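Local coordinates for 5,10-methylenetetrahydromethanopterin reductase (Methanopyrus kandleri, PDB 1EZW), which catalyses the reversible reduction of methylene-tetrahydromethanopterin to methyl-tetrahydromethanopterin with reduced coenzyme F420, a step of methanogenesis from carbon dioxide, at residues 24-29 and 334-339; 233-238 and 328-333; 306-311 and 341-346. All coordinates share one frame; numbering follows the deposited sequence.

Interaction 1 (24-29 and 334-339); sequences KVAEDN and KAIELV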
loop_
_atom_site.group_PDB
_atom_site.type_symbol
_atom_site.label_atom_id
_atom_site.label_comp_id
_atom_site.label_asym_id
_atom_site.label_seq_id
_atom_site.Cartn_x
_atom_site.Cartn_y
_atom_site.Cartn_z
ATOM N N LYS A 24 2.493 -9.338 -8.795
ATOM C CA LYS A 24 2.584 -8.193 -9.707
ATOM C C LYS A 24 3.344 -8.606 -10.996
ATOM O O LYS A 24 2.918 -8.232 -12.087
ATOM C CB LYS A 24 3.286 -7.008 -8.997
ATOM C CG LYS A 24 3.610 -5.792 -9.896
ATOM C CD LYS A 24 2.330 -5.200 -10.470
ATOM C CE LYS A 24 2.513 -3.722 -10.931
ATOM N NZ LYS A 24 3.343 -3.569 -12.109
ATOM N N VAL A 25 4.436 -9.363 -10.882
ATOM C CA VAL A 25 5.165 -9.821 -12.078
ATOM C C VAL A 25 4.237 -10.652 -12.951
ATOM O O VAL A 25 4.163 -10.419 -14.171
ATOM C CB VAL A 25 6.445 -10.572 -11.738
ATOM C CG1 VAL A 25 7.158 -11.047 -13.049
ATOM C CG2 VAL A 25 7.394 -9.597 -10.970
ATOM N N ALA A 26 3.470 -11.534 -12.333
ATOM C CA ALA A 26 2.487 -12.325 -13.124
ATOM C C ALA A 26 1.474 -11.421 -13.833
ATOM O O ALA A 26 1.178 -11.592 -15.048
ATOM C CB ALA A 26 1.756 -13.341 -12.224
ATOM N N GLU A 27 0.905 -10.442 -13.125
ATOM C CA GLU A 27 -0.034 -9.520 -13.760
ATOM C C GLU A 27 0.636 -8.815 -14.948
ATOM O O GLU A 27 0.042 -8.683 -16.022
ATOM C CB GLU A 27 -0.478 -8.433 -12.779
ATOM C CG GLU A 27 -1.390 -7.387 -13.398
ATOM C CD GLU A 27 -1.850 -6.385 -12.343
ATOM O OE1 GLU A 27 -1.419 -5.212 -12.379
ATOM O OE2 GLU A 27 -2.617 -6.827 -11.470
ATOM N N ASP A 28 1.864 -8.337 -14.744
ATOM C CA ASP A 28 2.562 -7.594 -15.789
ATOM C C ASP A 28 2.806 -8.475 -17.018
ATOM O O ASP A 28 2.913 -7.956 -18.150
ATOM C CB ASP A 28 3.931 -7.104 -15.299
ATOM C CG ASP A 28 3.841 -5.959 -14.298
ATOM O OD1 ASP A 28 2.771 -5.380 -14.074
ATOM O OD2 ASP A 28 4.898 -5.650 -13.732
ATOM N N ASN A 29 2.836 -9.768 -16.785
ATOM C CA ASN A 29 3.069 -10.751 -17.846
ATOM C C ASN A 29 1.835 -11.412 -18.437
ATOM O O ASN A 29 1.954 -12.410 -19.176
ATOM C CB ASN A 29 4.065 -11.784 -17.349
ATOM C CG ASN A 29 5.488 -11.248 -17.432
ATOM O OD1 ASN A 29 6.152 -11.403 -18.465
ATOM N ND2 ASN A 29 5.952 -10.534 -16.374
ATOM N N LYS A 334 11.913 -15.249 -13.109
ATOM C CA LYS A 334 12.317 -15.421 -14.513
ATOM C C LYS A 334 11.361 -16.392 -15.200
ATOM O O LYS A 334 11.079 -16.237 -16.387
ATOM C CB LYS A 334 13.735 -16.002 -14.617
ATOM C CG LYS A 334 14.861 -15.110 -14.148
ATOM C CD LYS A 334 16.098 -16.022 -13.887
ATOM C CE LYS A 334 16.298 -17.060 -15.021
ATOM N NZ LYS A 334 17.197 -18.198 -14.621
ATOM N N ALA A 335 10.860 -17.362 -14.450
ATOM C CA ALA A 335 9.918 -18.363 -14.997
ATOM C C ALA A 335 8.597 -17.699 -15.390
ATOM O O ALA A 335 8.027 -17.926 -16.461
ATOM C CB ALA A 335 9.695 -19.487 -13.972
ATOM N N ILE A 336 8.089 -16.845 -14.514
ATOM C CA ILE A 336 6.867 -16.149 -14.834
ATOM C C ILE A 336 7.030 -15.310 -16.097
ATOM O O ILE A 336 6.139 -15.244 -16.935
ATOM C CB ILE A 336 6.447 -15.233 -13.624
ATOM C CG1 ILE A 336 6.054 -16.133 -12.446
ATOM C CG2 ILE A 336 5.305 -14.267 -14.036
ATOM C CD1 ILE A 336 5.941 -15.389 -11.081
ATOM N N GLU A 337 8.173 -14.633 -16.213
ATOM C CA GLU A 337 8.433 -13.795 -17.374
ATOM C C GLU A 337 8.559 -14.651 -18.645
ATOM O O GLU A 337 8.104 -14.246 -19.714
ATOM C CB GLU A 337 9.713 -12.973 -17.122
ATOM C CG GLU A 337 9.483 -11.906 -16.042
ATOM C CD GLU A 337 10.715 -11.091 -15.752
ATOM O OE1 GLU A 337 11.833 -11.677 -15.750
ATOM O OE2 GLU A 337 10.558 -9.884 -15.502
ATOM N N LEU A 338 9.168 -15.820 -18.508
ATOM C CA LEU A 338 9.328 -16.715 -19.665
ATOM C C LEU A 338 7.925 -17.173 -20.111
ATOM O O LEU A 338 7.606 -17.233 -21.310
ATOM C CB LEU A 338 10.255 -17.871 -19.259
ATOM C CG LEU A 338 10.787 -18.747 -20.383
ATOM C CD1 LEU A 338 11.355 -17.860 -21.513
ATOM C CD2 LEU A 338 11.817 -19.688 -19.807
ATOM N N VAL A 339 7.027 -17.439 -19.163
ATOM C CA VAL A 339 5.655 -17.768 -19.558
ATOM C C VAL A 339 4.991 -16.571 -20.268
ATOM O O VAL A 339 4.356 -16.723 -21.310
ATOM C CB VAL A 339 4.780 -18.178 -18.314
ATOM C CG1 VAL A 339 3.274 -18.339 -18.726
ATOM C CG2 VAL A 339 5.289 -19.451 -17.732
HETATM O O HOH W 1 8.164 -8.742 -16.009
#
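Val25, Ala26 and Asn29, at the end of the first helix of the TIM barrel, meet Ile336 and Glu337 on its last helix. The short segments 24-28 and 334-339 run nearly parallel, 14° apart, with their axes 9.1 Å from each other at closest approach. Ile336 points into the interface. Its CG2 branch is anti to the backbone N and is thereby directed onto the backbone of Ala26, with CG2 3.5 Å from Ala26 CA. The same methyl meets Val25 CG1 at 3.8 Å. Val25 CG1 also packs against Glu337 CG, so the aliphatic part of the glutamate joins the apolar patch.

Asn29 is the first residue to leave the helix. Its side chain folds back over the last turn, and ND2 donates to Val25 O at 2.8 Å in an almost straight bond (171°). This holds the amide in place, with OD1 3.5 Å from Glu337 CA. ND2 also donates to a water 2.9 Å away. That water gives a hydrogen to Glu337 OE2 at 2.7 Å and so bridges the two helices. Glu337 OE2 has a stronger partner as well, a salt bridge to Lys15 of the third subunit. Ala26 and Ile336 both also touch Ile8 of strand 5-10. Such packing of the first helix beside the last is typical of the (beta/alpha)8 fold, where the outer ring of helices closes around the paired first and last strands.

Interaction 2 (233-238 and 328-333); sequences SIDKDE and IGPDKE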
loop_
_atom_site.group_PDB
_atom_site.type_symbol
_atom_site.label_atom_id
_atom_site.label_comp_id
_atom_site.label_asym_id
_atom_site.label_seq_id
_atom_site.Cartn_x
_atom_site.Cartn_y
_atom_site.Cartn_z
ATOM N N SER A 233 7.058 -26.182 -14.404
ATOM C CA SER A 233 8.463 -25.758 -14.347
ATOM C C SER A 233 8.971 -25.399 -15.728
ATOM O O SER A 233 9.018 -26.259 -16.625
ATOM C CB SER A 233 9.343 -26.837 -13.717
ATOM O OG SER A 233 10.638 -26.291 -13.393
ATOM N N ILE A 234 9.357 -24.139 -15.905
ATOM C CA ILE A 234 9.816 -23.680 -17.198
ATOM C C ILE A 234 11.157 -22.956 -17.096
ATOM O O ILE A 234 11.406 -22.193 -16.159
ATOM C CB ILE A 234 8.740 -22.777 -17.856
ATOM C CG1 ILE A 234 9.050 -22.568 -19.343
ATOM C CG2 ILE A 234 8.646 -21.405 -17.081
ATOM C CD1 ILE A 234 8.024 -21.728 -20.085
ATOM N N ASP A 235 12.025 -23.219 -18.075
ATOM C CA ASP A 235 13.352 -22.596 -18.106
ATOM C C ASP A 235 13.845 -22.704 -19.544
ATOM O O ASP A 235 13.407 -23.594 -20.275
ATOM C CB ASP A 235 14.279 -23.366 -17.156
ATOM C CG ASP A 235 15.618 -22.660 -16.924
ATOM O OD1 ASP A 235 16.490 -22.673 -17.828
ATOM O OD2 ASP A 235 15.781 -22.087 -15.812
ATOM N N LYS A 236 14.717 -21.800 -19.973
ATOM C CA LYS A 236 15.230 -21.901 -21.339
ATOM C C LYS A 236 16.054 -23.194 -21.465
ATOM O O LYS A 236 16.258 -23.695 -22.563
ATOM C CB LYS A 236 16.072 -20.667 -21.687
ATOM C CG LYS A 236 17.216 -20.428 -20.728
ATOM C CD LYS A 236 17.933 -19.099 -21.028
ATOM C CE LYS A 236 19.182 -18.940 -20.163
ATOM N NZ LYS A 236 18.843 -19.073 -18.714
ATOM N N ASP A 237 16.521 -23.723 -20.338
ATOM C CA ASP A 237 17.284 -24.967 -20.297
ATOM C C ASP A 237 16.300 -26.050 -19.826
ATOM O O ASP A 237 16.008 -26.175 -18.632
ATOM C CB ASP A 237 18.433 -24.867 -19.285
ATOM C CG ASP A 237 19.249 -26.160 -19.176
ATOM O OD1 ASP A 237 18.669 -27.251 -19.271
ATOM O OD2 ASP A 237 20.476 -26.082 -18.943
ATOM N N GLU A 238 15.794 -26.835 -20.768
ATOM C CA GLU A 238 14.833 -27.876 -20.431
ATOM C C GLU A 238 15.255 -28.793 -19.296
ATOM O O GLU A 238 14.451 -29.164 -18.444
ATOM C CB GLU A 238 14.480 -28.701 -21.689
ATOM C CG GLU A 238 13.475 -29.790 -21.398
ATOM C CD GLU A 238 12.614 -30.100 -22.591
ATOM O OE1 GLU A 238 12.725 -31.228 -23.134
ATOM O OE2 GLU A 238 11.835 -29.215 -23.000
ATOM N N ILE A 328 7.160 -23.627 -10.339
ATOM C CA ILE A 328 7.013 -22.539 -11.296
ATOM C C ILE A 328 8.218 -22.542 -12.239
ATOM O O ILE A 328 8.072 -22.499 -13.469
ATOM C CB ILE A 328 6.788 -21.146 -10.588
ATOM C CG1 ILE A 328 5.453 -21.222 -9.827
ATOM C CG2 ILE A 328 6.709 -20.015 -11.649
ATOM C CD1 ILE A 328 5.036 -19.941 -9.175
ATOM N N GLY A 329 9.414 -22.622 -11.662
ATOM C CA GLY A 329 10.624 -22.689 -12.461
ATOM C C GLY A 329 11.792 -22.577 -11.501
ATOM O O GLY A 329 11.602 -22.279 -10.318
ATOM N N PRO A 330 13.009 -22.863 -11.965
ATOM C CA PRO A 330 14.201 -22.774 -11.120
ATOM C C PRO A 330 14.283 -21.396 -10.420
ATOM O O PRO A 330 14.660 -21.316 -9.258
ATOM C CB PRO A 330 15.319 -23.027 -12.128
ATOM C CG PRO A 330 14.650 -24.152 -12.997
ATOM C CD PRO A 330 13.351 -23.386 -13.303
ATOM N N ASP A 331 13.928 -20.334 -11.155
ATOM C CA ASP A 331 13.900 -18.936 -10.656
ATOM C C ASP A 331 12.438 -18.555 -10.926
ATOM O O ASP A 331 12.063 -18.433 -12.097
ATOM C CB ASP A 331 14.846 -18.071 -11.504
ATOM C CG ASP A 331 14.841 -16.583 -11.118
ATOM O OD1 ASP A 331 15.946 -15.975 -11.070
ATOM O OD2 ASP A 331 13.769 -15.988 -10.906
ATOM N N LYS A 332 11.638 -18.404 -9.869
ATOM C CA LYS A 332 10.194 -18.099 -10.038
ATOM C C LYS A 332 9.914 -16.865 -10.866
ATOM O O LYS A 332 9.049 -16.884 -11.747
ATOM C CB LYS A 332 9.454 -17.971 -8.676
ATOM C CG LYS A 332 9.325 -19.298 -7.871
ATOM C CD LYS A 332 8.382 -19.134 -6.672
ATOM C CE LYS A 332 7.827 -20.469 -6.171
ATOM N NZ LYS A 332 8.887 -21.436 -5.777
ATOM N N GLU A 333 10.599 -15.755 -10.568
ATOM C CA GLU A 333 10.355 -14.544 -11.339
ATOM C C GLU A 333 10.738 -14.686 -12.819
ATOM O O GLU A 333 9.970 -14.291 -13.709
ATOM C CB GLU A 333 11.078 -13.350 -10.676
ATOM C CG GLU A 333 11.031 -12.078 -11.490
ATOM C CD GLU A 333 11.497 -10.885 -10.670
ATOM O OE1 GLU A 333 11.888 -9.874 -11.285
ATOM O OE2 GLU A 333 11.472 -10.998 -9.424
HETATM O O HOH W 2 14.059 -20.315 -14.349
#
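Ser233 and Ile328 form a single backbone bridge, in which Ile234 N donates to Ile328 O at 3.2 Å with an N-H...O angle of 148°. The same oxygen receives a CA-H...O contact from Ser233 CA at 3.4 Å. Ser233 OG leans over Gly329 CA at 3.7 Å, while its hydrogen bond goes to Ala241 O. The bridge ties strand 232-234 to the loop that leads from the last barrel strand, 321-324, into the last barrel helix, 332-342. Asp331 is the N-cap of that helix, and Asp237 is the N-cap of helix 238-254.

Asp235 joins these two helix starts. Its CG is anti to the backbone N (chi1 -170°), and OD2 lies 3.7 Å from CG of the Pro330 ring. OD2 also accepts from a water 2.9 Å away, which in turn accepts from Asp331 N. The other oxygen, OD1, uses its anti lone pair to accept from Asp237 N at 2.7 Å, making an Asx turn. An alanine at Asp235 would probably leave Asp237 N and the bridging water without their carboxylate partner and open a gap beside the Pro330 ring.

Interaction 3 (306-311 and 341-346); sequences TVVDKI and QEVIPH. Unlike the reference sequence in segment 341-346: Ile344 (reference Leu).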
loop_
_atom_site.group_PDB
_atom_site.type_symbol
_atom_site.label_atom_id
_atom_site.label_comp_id
_atom_site.label_asym_id
_atom_site.label_seq_id
_atom_site.Cartn_x
_atom_site.Cartn_y
_atom_site.Cartn_z
ATOM N N THR A 306 8.343 -27.078 -25.341
ATOM C CA THR A 306 7.777 -28.253 -24.704
ATOM C C THR A 306 6.536 -27.874 -23.917
ATOM O O THR A 306 5.510 -28.559 -23.965
ATOM C CB THR A 306 8.802 -28.871 -23.776
ATOM O OG1 THR A 306 9.912 -29.313 -24.570
ATOM C CG2 THR A 306 8.252 -30.067 -23.033
ATOM N N VAL A 307 6.650 -26.778 -23.176
ATOM C CA VAL A 307 5.510 -26.326 -22.378
ATOM C C VAL A 307 4.321 -25.957 -23.236
ATOM O O VAL A 307 3.185 -26.301 -22.896
ATOM C CB VAL A 307 5.921 -25.114 -21.474
ATOM C CG1 VAL A 307 4.682 -24.435 -20.866
ATOM C CG2 VAL A 307 6.807 -25.630 -20.393
ATOM N N VAL A 308 4.569 -25.241 -24.327
ATOM C CA VAL A 308 3.495 -24.858 -25.205
ATOM C C VAL A 308 2.817 -26.122 -25.749
ATOM O O VAL A 308 1.593 -26.199 -25.788
ATOM C CB VAL A 308 4.016 -23.960 -26.361
ATOM C CG1 VAL A 308 2.979 -23.854 -27.482
ATOM C CG2 VAL A 308 4.287 -22.541 -25.795
ATOM N N ASP A 309 3.618 -27.106 -26.165
ATOM C CA ASP A 309 3.049 -28.363 -26.686
ATOM C C ASP A 309 2.165 -29.065 -25.658
ATOM O O ASP A 309 1.086 -29.582 -26.000
ATOM C CB ASP A 309 4.165 -29.311 -27.108
ATOM C CG ASP A 309 4.845 -28.888 -28.399
ATOM O OD1 ASP A 309 5.948 -29.413 -28.662
ATOM O OD2 ASP A 309 4.279 -28.061 -29.157
ATOM N N LYS A 310 2.623 -29.102 -24.407
ATOM C CA LYS A 310 1.858 -29.723 -23.338
ATOM C C LYS A 310 0.568 -28.961 -23.049
ATOM O O LYS A 310 -0.486 -29.565 -22.863
ATOM C CB LYS A 310 2.718 -29.866 -22.082
ATOM C CG LYS A 310 3.823 -30.912 -22.264
ATOM C CD LYS A 310 4.771 -30.944 -21.067
ATOM C CE LYS A 310 5.877 -31.995 -21.222
ATOM N NZ LYS A 310 5.310 -33.365 -21.057
ATOM N N ILE A 311 0.623 -27.637 -23.036
ATOM C CA ILE A 311 -0.614 -26.890 -22.807
ATOM C C ILE A 311 -1.602 -27.129 -23.957
ATOM O O ILE A 311 -2.800 -27.265 -23.730
ATOM C CB ILE A 311 -0.314 -25.395 -22.636
ATOM C CG1 ILE A 311 0.478 -25.210 -21.339
ATOM C CG2 ILE A 311 -1.619 -24.594 -22.626
ATOM C CD1 ILE A 311 1.047 -23.795 -21.170
ATOM N N GLN A 341 6.357 -14.110 -21.914
ATOM C CA GLN A 341 7.023 -13.812 -23.197
ATOM C C GLN A 341 6.982 -14.906 -24.247
ATOM O O GLN A 341 6.887 -14.580 -25.436
ATOM C CB GLN A 341 8.494 -13.476 -22.958
ATOM C CG GLN A 341 8.742 -12.121 -22.296
ATOM C CD GLN A 341 8.359 -10.963 -23.206
ATOM O OE1 GLN A 341 7.392 -10.241 -22.953
ATOM N NE2 GLN A 341 9.108 -10.799 -24.291
ATOM N N GLU A 342 7.061 -16.173 -23.838
ATOM C CA GLU A 342 7.131 -17.248 -24.841
ATOM C C GLU A 342 6.061 -18.332 -24.783
ATOM O O GLU A 342 6.139 -19.337 -25.548
ATOM C CB GLU A 342 8.507 -17.910 -24.777
ATOM C CG GLU A 342 9.665 -16.898 -24.836
ATOM C CD GLU A 342 11.015 -17.544 -25.073
ATOM O OE1 GLU A 342 12.041 -16.834 -24.923
ATOM O OE2 GLU A 342 11.064 -18.752 -25.423
ATOM N N VAL A 343 5.093 -18.186 -23.874
ATOM C CA VAL A 343 4.034 -19.178 -23.787
ATOM C C VAL A 343 2.679 -18.532 -24.026
ATOM O O VAL A 343 1.966 -18.896 -24.971
ATOM C CB VAL A 343 4.032 -19.906 -22.409
ATOM C CG1 VAL A 343 2.835 -20.863 -22.328
ATOM C CG2 VAL A 343 5.342 -20.687 -22.217
ATOM N N ILE A 344 2.298 -17.573 -23.169
ATOM C CA ILE A 344 0.995 -16.937 -23.311
ATOM C C ILE A 344 0.678 -16.365 -24.706
ATOM O O ILE A 344 -0.433 -16.532 -25.187
ATOM C CB ILE A 344 0.803 -15.845 -22.206
ATOM C CG1 ILE A 344 0.742 -16.569 -20.847
ATOM C CG2 ILE A 344 -0.476 -15.017 -22.453
ATOM C CD1 ILE A 344 0.611 -15.629 -19.621
ATOM N N PRO A 345 1.645 -15.686 -25.363
ATOM C CA PRO A 345 1.374 -15.132 -26.701
ATOM C C PRO A 345 0.913 -16.185 -27.740
ATOM O O PRO A 345 0.245 -15.846 -28.734
ATOM C CB PRO A 345 2.716 -14.493 -27.072
ATOM C CG PRO A 345 3.251 -14.053 -25.694
ATOM C CD PRO A 345 3.017 -15.348 -24.944
ATOM N N HIS A 346 1.262 -17.449 -27.510
ATOM C CA HIS A 346 0.874 -18.536 -28.414
ATOM C C HIS A 346 -0.573 -18.927 -28.211
ATOM O O HIS A 346 -1.130 -19.684 -29.004
ATOM C CB HIS A 346 1.735 -19.777 -28.194
ATOM C CG HIS A 346 3.153 -19.614 -28.634
ATOM N ND1 HIS A 346 3.512 -19.506 -29.962
ATOM C CD2 HIS A 346 4.300 -19.504 -27.924
ATOM C CE1 HIS A 346 4.822 -19.340 -30.050
ATOM N NE2 HIS A 346 5.323 -19.333 -28.826
#
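Val308 holds CG2 anti to its carbonyl carbon, and Val343 holds CG1 anti to its backbone N (chi1 176°); these two rotations turn the methyls toward each other across the contact. The two methyls lie 4.1 Å apart. Val343 CG1 packs more closely on Ile311 CD1, at 3.6 Å. The other branch, Val343 CG2, meets Val307 CG1 at 4.0 Å, and here the two side chains lie crosswise. Val343 is therefore held by three residues spread over one turn of helix 304-316.

Val308 CG2 also touches the backbone and ring of the other segment. It lies 3.7 Å from Glu342 O and 3.7 Å from CD2 of His346, whose side chain crosses that of Val308 at about a right angle. Glu342 O sits in the plane of the His346 ring, at its edge. A backbone hydrogen bond of 3.0 Å from His346 N to Val343 O keeps this stretch turned; CG of His346 stands anti to its carbonyl carbon.

The contact joins helix 304-316 to the chain leaving helix 332-342. Phe6 of strand 5-10 touches both Ile311 and Val343, Ile234 of strand 232-234 touches both Val307 and Val343, and Phe347 packs on Val308 and Ile311.

Overall arrangement
All three interactions use helix 332-342 or the chain at its ends. Interaction 2 lies at its start and interaction 3 at its finish, their centres about 13 Å apart. Interaction 1 lies between, its centre about 11 Å from that of interaction 2 and 13 Å from that of interaction 3. Ile234 links them: its CG2 is 3.6 Å from Ala335 O, and its CD1 is 3.6 Å from Val343 CG2. Val339 O and Ile344 N, 2.9 Å apart, probably hydrogen bond between interactions 1 and 3. The magnesium site at Thr56 and Ser57 lies near interaction 1: Glu27 OE2, on segment 24-29, accepts from Ser57 N. No coenzyme F420 is bound here.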